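Local coordinates for protein aeromonas extracellular serine protease (Aeromonas sobria, PDB 3WQB) that cleaves peptide bonds after paired basic residues, one of them lysine, as a secreted calcium-binding serine protease of the furin-like subtilisin family, at residues G13-G17 with N58-A62; L68-V74 with A136-Q142. The protein carries 1 engineered substitution. The contacts are given in a common frame with arbitrary orientation. Numbering follows the deposited sequence.

Interaction 1: G13-G17 with N58-A62; sequences GMDIG and NLWWA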
ATOM      1  N   GLY A  13      -9.942 -37.381  -3.297  1.00 22.08           N
ATOM      2  CA  GLY A  13      -8.624 -37.477  -2.669  1.00 21.43           C
ATOM      3  C   GLY A  13      -7.540 -36.592  -3.263  1.00 20.82           C
ATOM      4  O   GLY A  13      -6.362 -36.771  -2.964  1.00 21.33           O
ATOM      5  N   MET A  14      -7.929 -35.648  -4.116  1.00 19.28           N
ATOM      6  CA  MET A  14      -6.987 -34.703  -4.716  1.00 18.69           C
ATOM      7  C   MET A  14      -6.208 -33.932  -3.652  1.00 17.71           C
ATOM      8  O   MET A  14      -6.794 -33.355  -2.735  1.00 18.59           O
ATOM      9  CB  MET A  14      -7.742 -33.731  -5.629  1.00 18.56           C
ATOM     10  CG  MET A  14      -6.882 -32.639  -6.291  1.00 19.65           C
ATOM     11  SD  MET A  14      -5.553 -33.233  -7.365  1.00 20.67           S
ATOM     12  CE  MET A  14      -6.479 -34.136  -8.605  1.00 20.31           C
ATOM     13  N   ASP A  15      -4.883 -33.933  -3.794  1.00 15.95           N
ATOM     14  CA  ASP A  15      -3.983 -33.119  -2.976  1.00 15.22           C
ATOM     15  C   ASP A  15      -3.850 -31.781  -3.692  1.00 14.31           C
ATOM     16  O   ASP A  15      -3.309 -31.705  -4.786  1.00 14.47           O
ATOM     17  CB  ASP A  15      -2.623 -33.823  -2.855  1.00 15.37           C
ATOM     18  CG  ASP A  15      -1.591 -33.045  -2.047  1.00 16.28           C
ATOM     19  OD1 ASP A  15      -1.824 -31.877  -1.654  1.00 17.36           O
ATOM     20  OD2 ASP A  15      -0.508 -33.626  -1.813  1.00 18.77           O
ATOM     21  N   ILE A  16      -4.361 -30.722  -3.070  1.00 13.72           N
ATOM     22  CA  ILE A  16      -4.322 -29.376  -3.662  1.00 13.49           C
ATOM     23  C   ILE A  16      -3.142 -28.550  -3.144  1.00 13.16           C
ATOM     24  O   ILE A  16      -3.038 -27.347  -3.437  1.00 13.56           O
ATOM     25  CB  ILE A  16      -5.647 -28.599  -3.428  1.00 13.53           C
ATOM     26  CG1 ILE A  16      -5.921 -28.424  -1.928  1.00 14.67           C
ATOM     27  CG2 ILE A  16      -6.817 -29.293  -4.156  1.00 14.04           C
ATOM     28  CD1 ILE A  16      -6.829 -27.253  -1.583  1.00 17.03           C
ATOM     29  N   GLY A  17      -2.253 -29.206  -2.406  1.00 13.12           N
ATOM     30  CA  GLY A  17      -1.143 -28.536  -1.741  1.00 13.14           C
ATOM     31  C   GLY A  17       0.045 -28.157  -2.599  1.00 13.12           C
ATOM     32  O   GLY A  17       0.098 -28.444  -3.802  1.00 12.82           O
ATOM     33  N   ASN A  58       0.295 -20.870  -5.105  1.00 10.76           N
ATOM     34  CA  ASN A  58      -0.430 -22.151  -5.079  1.00 10.73           C
ATOM     35  C   ASN A  58      -1.740 -22.070  -5.836  1.00 10.75           C
ATOM     36  O   ASN A  58      -2.825 -22.253  -5.276  1.00 11.30           O
ATOM     37  CB  ASN A  58      -0.625 -22.714  -3.658  1.00 11.15           C
ATOM     38  CG  ASN A  58      -0.868 -24.221  -3.668  1.00 11.31           C
ATOM     39  OD1 ASN A  58      -0.241 -24.956  -4.431  1.00 11.93           O
ATOM     40  ND2 ASN A  58      -1.787 -24.677  -2.838  1.00 11.91           N
ATOM     41  N   LEU A  59      -1.625 -21.773  -7.130  1.00 10.26           N
ATOM     42  CA  LEU A  59      -2.791 -21.538  -7.980  1.00 10.24           C
ATOM     43  C   LEU A  59      -2.935 -22.601  -9.064  1.00 10.17           C
ATOM     44  O   LEU A  59      -3.818 -22.498  -9.921  1.00 10.79           O
ATOM     45  CB  LEU A  59      -2.733 -20.144  -8.619  1.00 10.46           C
ATOM     46  CG  LEU A  59      -1.464 -19.738  -9.376  1.00 10.30           C
ATOM     47  CD1 LEU A  59      -1.205 -20.592 -10.606  1.00 11.76           C
ATOM     48  CD2 LEU A  59      -1.564 -18.270  -9.758  1.00 10.39           C
ATOM     49  N   TRP A  60      -2.100 -23.638  -9.013  1.00 10.47           N
ATOM     50  CA  TRP A  60      -2.094 -24.643 -10.081  1.00 10.86           C
ATOM     51  C   TRP A  60      -3.453 -25.337 -10.291  1.00 10.85           C
ATOM     52  O   TRP A  60      -3.811 -25.666 -11.417  1.00 11.35           O
ATOM     53  CB  TRP A  60      -0.975 -25.655  -9.856  1.00 10.86           C
ATOM     54  CG  TRP A  60      -1.106 -26.473  -8.608  1.00 11.35           C
ATOM     55  CD1 TRP A  60      -0.523 -26.229  -7.398  1.00 11.04           C
ATOM     56  CD2 TRP A  60      -1.859 -27.685  -8.457  1.00 11.78           C
ATOM     57  NE1 TRP A  60      -0.870 -27.211  -6.498  1.00 11.50           N
ATOM     58  CE2 TRP A  60      -1.692 -28.114  -7.122  1.00 11.87           C
ATOM     59  CE3 TRP A  60      -2.671 -28.442  -9.318  1.00 12.12           C
ATOM     60  CZ2 TRP A  60      -2.293 -29.276  -6.630  1.00 12.71           C
ATOM     61  CZ3 TRP A  60      -3.277 -29.596  -8.822  1.00 13.12           C
ATOM     62  CH2 TRP A  60      -3.088 -29.996  -7.492  1.00 13.25           C
ATOM     63  N   TRP A  61      -4.202 -25.556  -9.214  1.00 10.94           N
ATOM     64  CA  TRP A  61      -5.484 -26.236  -9.308  1.00 11.49           C
ATOM     65  C   TRP A  61      -6.530 -25.321  -9.919  1.00 11.71           C
ATOM     66  O   TRP A  61      -7.373 -25.778 -10.682  1.00 12.34           O
ATOM     67  CB  TRP A  61      -5.900 -26.786  -7.945  1.00 12.12           C
ATOM     68  CG  TRP A  61      -7.178 -27.576  -7.921  1.00 12.80           C
ATOM     69  CD1 TRP A  61      -7.313 -28.937  -8.017  1.00 13.60           C
ATOM     70  CD2 TRP A  61      -8.502 -27.054  -7.742  1.00 13.82           C
ATOM     71  NE1 TRP A  61      -8.643 -29.286  -7.919  1.00 14.42           N
ATOM     72  CE2 TRP A  61      -9.392 -28.153  -7.744  1.00 15.13           C
ATOM     73  CE3 TRP A  61      -9.023 -25.760  -7.586  1.00 13.78           C
ATOM     74  CZ2 TRP A  61     -10.777 -27.996  -7.608  1.00 15.60           C
ATOM     75  CZ3 TRP A  61     -10.399 -25.604  -7.441  1.00 14.21           C
ATOM     76  CH2 TRP A  61     -11.259 -26.719  -7.446  1.00 15.33           C
ATOM     77  N   ALA A  62      -6.473 -24.024  -9.612  1.00 11.65           N
ATOM     78  CA  ALA A  62      -7.298 -23.064 -10.344  1.00 11.99           C
ATOM     79  C   ALA A  62      -7.030 -23.161 -11.851  1.00 11.86           C
ATOM     80  O   ALA A  62      -7.956 -23.304 -12.650  1.00 12.47           O
ATOM     81  CB  ALA A  62      -7.071 -21.654  -9.841  1.00 12.15           C
TER

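Interaction 2: L68-V74 with A136-Q142; sequences LGQGVNV and APRAQLQ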
ATOM      1  N   LEU A  68      -9.677 -18.821 -14.251  1.00 12.64           N
ATOM      2  CA  LEU A  68      -8.689 -18.010 -14.954  1.00 12.39           C
ATOM      3  C   LEU A  68      -8.978 -16.510 -14.943  1.00 12.12           C
ATOM      4  O   LEU A  68      -8.324 -15.746 -15.660  1.00 11.96           O
ATOM      5  CB  LEU A  68      -8.534 -18.512 -16.397  1.00 13.06           C
ATOM      6  CG  LEU A  68      -7.965 -19.916 -16.620  1.00 14.08           C
ATOM      7  CD1 LEU A  68      -8.052 -20.292 -18.087  1.00 16.36           C
ATOM      8  CD2 LEU A  68      -6.538 -20.047 -16.104  1.00 15.71           C
ATOM      9  N   GLY A  69      -9.948 -16.078 -14.142  1.00 11.88           N
ATOM     10  CA  GLY A  69     -10.258 -14.657 -14.053  1.00 12.25           C
ATOM     11  C   GLY A  69     -11.275 -14.146 -15.056  1.00 12.65           C
ATOM     12  O   GLY A  69     -11.489 -12.946 -15.164  1.00 12.55           O
ATOM     13  N   GLN A  70     -11.914 -15.058 -15.787  1.00 13.05           N
ATOM     14  CA  GLN A  70     -12.928 -14.693 -16.774  1.00 13.85           C
ATOM     15  C   GLN A  70     -14.041 -13.844 -16.163  1.00 13.46           C
ATOM     16  O   GLN A  70     -14.547 -14.150 -15.076  1.00 14.69           O
ATOM     17  CB  GLN A  70     -13.495 -15.950 -17.456  1.00 14.35           C
ATOM     18  CG  GLN A  70     -14.114 -17.024 -16.528  1.00 16.92           C
ATOM     19  CD  GLN A  70     -13.141 -18.108 -16.047  1.00 18.07           C
ATOM     20  OE1 GLN A  70     -11.953 -17.871 -15.858  1.00 16.68           O
ATOM     21  NE2 GLN A  70     -13.668 -19.304 -15.823  1.00 20.47           N
ATOM     22  N   GLY A  71     -14.367 -12.747 -16.843  1.00 13.73           N
ATOM     23  CA  GLY A  71     -15.438 -11.855 -16.419  1.00 13.74           C
ATOM     24  C   GLY A  71     -15.023 -10.811 -15.401  1.00 13.97           C
ATOM     25  O   GLY A  71     -15.849  -9.997 -14.986  1.00 14.84           O
ATOM     26  N   VAL A  72     -13.749 -10.829 -14.996  1.00 12.98           N
ATOM     27  CA  VAL A  72     -13.252  -9.888 -13.974  1.00 12.61           C
ATOM     28  C   VAL A  72     -12.484  -8.712 -14.572  1.00 11.95           C
ATOM     29  O   VAL A  72     -11.505  -8.910 -15.292  1.00 12.31           O
ATOM     30  CB  VAL A  72     -12.390 -10.591 -12.911  1.00 12.12           C
ATOM     31  CG1 VAL A  72     -11.960  -9.597 -11.810  1.00 12.43           C
ATOM     32  CG2 VAL A  72     -13.166 -11.733 -12.282  1.00 12.91           C
ATOM     33  N   ASN A  73     -12.941  -7.497 -14.266  1.00 11.71           N
ATOM     34  CA  ASN A  73     -12.335  -6.266 -14.774  1.00 11.61           C
ATOM     35  C   ASN A  73     -11.367  -5.695 -13.748  1.00 11.14           C
ATOM     36  O   ASN A  73     -11.743  -5.462 -12.592  1.00 10.94           O
ATOM     37  CB  ASN A  73     -13.408  -5.223 -15.105  1.00 12.78           C
ATOM     38  CG  ASN A  73     -14.267  -5.612 -16.293  1.00 13.09           C
ATOM     39  OD1 ASN A  73     -13.839  -6.357 -17.185  1.00 14.31           O
ATOM     40  ND2 ASN A  73     -15.493  -5.092 -16.316  1.00 15.33           N
ATOM     41  N   VAL A  74     -10.118  -5.511 -14.167  1.00 11.33           N
ATOM     42  CA  VAL A  74      -9.064  -5.001 -13.304  1.00 11.21           C
ATOM     43  C   VAL A  74      -8.534  -3.672 -13.840  1.00 10.43           C
ATOM     44  O   VAL A  74      -8.165  -3.577 -15.017  1.00 11.26           O
ATOM     45  CB  VAL A  74      -7.884  -6.002 -13.196  1.00 11.02           C
ATOM     46  CG1 VAL A  74      -6.841  -5.491 -12.215  1.00 11.45           C
ATOM     47  CG2 VAL A  74      -8.359  -7.385 -12.764  1.00 12.23           C
ATOM     48  N   ALA A 136      -4.262 -14.513 -13.819  1.00 10.45           N
ATOM     49  CA  ALA A 136      -5.673 -14.516 -14.182  1.00 10.81           C
ATOM     50  C   ALA A 136      -5.735 -14.118 -15.663  1.00 10.90           C
ATOM     51  O   ALA A 136      -6.133 -12.993 -16.006  1.00 10.99           O
ATOM     52  CB  ALA A 136      -6.442 -13.534 -13.308  1.00 11.30           C
ATOM     53  N   PRO A 137      -5.342 -15.049 -16.557  1.00 10.83           N
ATOM     54  CA  PRO A 137      -5.116 -14.697 -17.958  1.00 11.73           C
ATOM     55  C   PRO A 137      -6.384 -14.446 -18.768  1.00 12.15           C
ATOM     56  O   PRO A 137      -6.301 -14.126 -19.960  1.00 12.70           O
ATOM     57  CB  PRO A 137      -4.341 -15.899 -18.501  1.00 12.29           C
ATOM     58  CG  PRO A 137      -4.802 -17.036 -17.673  1.00 12.30           C
ATOM     59  CD  PRO A 137      -5.053 -16.472 -16.293  1.00 10.86           C
ATOM     60  N   ARG A 138      -7.543 -14.563 -18.138  1.00 12.56           N
ATOM     61  CA  ARG A 138      -8.788 -14.187 -18.805  1.00 13.27           C
ATOM     62  C   ARG A 138      -9.415 -12.914 -18.227  1.00 13.13           C
ATOM     63  O   ARG A 138     -10.493 -12.486 -18.666  1.00 14.09           O
ATOM     64  CB  ARG A 138      -9.780 -15.357 -18.828  1.00 13.94           C
ATOM     65  CG  ARG A 138      -9.295 -16.566 -19.633  1.00 15.13           C
ATOM     66  CD  ARG A 138     -10.380 -17.628 -19.773  1.00 19.13           C
ATOM     67  NE  ARG A 138     -11.526 -17.112 -20.512  1.00 22.17           N
ATOM     68  CZ  ARG A 138     -12.762 -17.606 -20.457  1.00 23.77           C
ATOM     69  NH1 ARG A 138     -13.053 -18.648 -19.689  1.00 24.84           N
ATOM     70  NH2 ARG A 138     -13.717 -17.036 -21.171  1.00 25.53           N
ATOM     71  N   ALA A 139      -8.744 -12.305 -17.250  1.00 12.76           N
ATOM     72  CA  ALA A 139      -9.200 -11.021 -16.719  1.00 13.14           C
ATOM     73  C   ALA A 139      -9.002  -9.919 -17.766  1.00 13.61           C
ATOM     74  O   ALA A 139      -8.176 -10.061 -18.680  1.00 15.39           O
ATOM     75  CB  ALA A 139      -8.473 -10.692 -15.420  1.00 13.08           C
ATOM     76  N   GLN A 140      -9.750  -8.828 -17.624  1.00 13.07           N
ATOM     77  CA  GLN A 140      -9.683  -7.706 -18.572  1.00 13.16           C
ATOM     78  C   GLN A 140      -9.083  -6.480 -17.909  1.00 12.99           C
ATOM     79  O   GLN A 140      -9.446  -6.144 -16.789  1.00 13.08           O
ATOM     80  CB  GLN A 140     -11.068  -7.380 -19.132  1.00 14.43           C
ATOM     81  CG  GLN A 140     -11.668  -8.492 -19.983  1.00 17.26           C
ATOM     82  CD  GLN A 140     -11.518  -8.246 -21.469  1.00 22.23           C
ATOM     83  OE1 GLN A 140     -10.524  -8.637 -22.079  1.00 24.79           O
ATOM     84  NE2 GLN A 140     -12.521  -7.608 -22.066  1.00 25.22           N
ATOM     85  N   LEU A 141      -8.183  -5.810 -18.622  1.00 12.60           N
ATOM     86  CA  LEU A 141      -7.412  -4.694 -18.063  1.00 12.36           C
ATOM     87  C   LEU A 141      -7.796  -3.333 -18.614  1.00 11.90           C
ATOM     88  O   LEU A 141      -8.133  -3.193 -19.804  1.00 12.25           O
ATOM     89  CB  LEU A 141      -5.927  -4.879 -18.370  1.00 13.07           C
ATOM     90  CG  LEU A 141      -5.226  -6.128 -17.864  1.00 14.31           C
ATOM     91  CD1 LEU A 141      -3.925  -6.314 -18.639  1.00 16.68           C
ATOM     92  CD2 LEU A 141      -4.987  -5.991 -16.371  1.00 17.33           C
ATOM     93  N   GLN A 142      -7.732  -2.334 -17.737  1.00 11.43           N
ATOM     94  CA  GLN A 142      -7.634  -0.937 -18.142  1.00 11.31           C
ATOM     95  C   GLN A 142      -6.395  -0.339 -17.498  1.00 10.91           C
ATOM     96  O   GLN A 142      -5.988  -0.760 -16.413  1.00 11.02           O
ATOM     97  CB  GLN A 142      -8.831  -0.133 -17.654  1.00 11.56           C
ATOM     98  CG  GLN A 142     -10.143  -0.417 -18.324  1.00 12.53           C
ATOM     99  CD  GLN A 142     -11.267   0.290 -17.599  1.00 13.08           C
ATOM    100  OE1 GLN A 142     -11.173   0.564 -16.394  1.00 13.18           O
ATOM    101  NE2 GLN A 142     -12.338   0.596 -18.325  1.00 12.86           N
TER
HETATM  102  O   HOH W   1     -13.012 -11.532 -18.842  1.00 28.21           O

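Interaction 1: G13-G17 with N58-A62
An Asx turn in the N-terminal loop faces the start of helix 60-64, the chain's first helix, illustrating how an irregular segment can be fixed through its carbonyls. Asp15, with chi1 t, brings OD1 within 2.8 Å of Gly17 N and closes the turn; a CB on Gly17 would collide with that carboxylate oxygen. Two carbonyls then accept hydrogen bonds from Asn58, just before the N-cap residue Leu59, and Trp60, in the first turn of the helix: Asn58 ND2 to Ile16 O (3.0 Å) and Trp60 NE1 to Gly17 O (3.1 Å). Asn58 ND2 also bonds to Asp418, and Asn420 reaches Ile16 O, so the start of helix 419-426 joins the network. Trp60 has its CA-to-CB bond sideways, but with chi1 p its indole end comes nearer 13-17, and Met14 SD meets the ring edge in a Met-aromatic contact, 4.1 Å from Trp60 CH2. Trp61, chi1 t, offers a face instead: Ile16 CG2 makes a CH-pi contact 4.1 Å from the centroid of its five-membered ring.

Interaction 2: L68-V74 with A136-Q142
Parallel pairing of strands 73-77 and 140-144, at one side of the central sheet of the subtilisin fold, shows how two turns can lead into a ladder of backbone hydrogen bonds. Gly69 to Val72 form a type II turn and Ala136 to Ala139 a type I turn, closed by Val72 N to Gly69 O (3.1 Å) and Ala139 N to Ala136 O (3.0 Å). Arg138 N, inside the second turn, donates to Leu68 O, just before the first (2.9 Å). In the ladder, Gln140 N donates to Val72 O (2.9 Å), Gln140 O accepts from Val74 N (2.8 Å), and Val74 O accepts from Gln142 N (3.0 Å). On its other side strand 73-77 neighbours strand 173-179, and the backbone of Asn73 bonds with those of Arg172 and Val173, its ND2 with Asp170 O. Apolar contacts of Val74 with Ala139 and Leu141 accompany the pairing. Gln70 OE1 accepts from Leu68 N and its NE2 bonds to Gly66 O, while its CB lies over a face of the Arg138 guanidinium. Gln70 N, by contrast, is buried without a partner. Where Gly71 and Arg138 are too far apart to bond directly, one water bridges them, accepting from Gly71 N and donating to Arg138 O, both at 2.7 Å.

From the N terminus, the chain runs through a long stretch without helix or strand before interaction 1 closes it, 13-17 meeting the start of helix 60-64. That helix leads directly toward strand 73-77, where interaction 2 opens, so the two contacts follow in series and neither nests within nor crosses the other. Interaction 2 closes a second loop, which contains helix 115-124 and the calcium ligands Asp87, Val126, Asn128, Ile130 and Thr132; Asn29, the remaining ligand of that ion, lies in the first loop. The nearest atoms of interaction 1 and interaction 2 are about 5 Å apart, without touching. Interaction 1 ties the N-terminal loop to helix 60-64, interaction 2 two neighbouring strands of the central sheet.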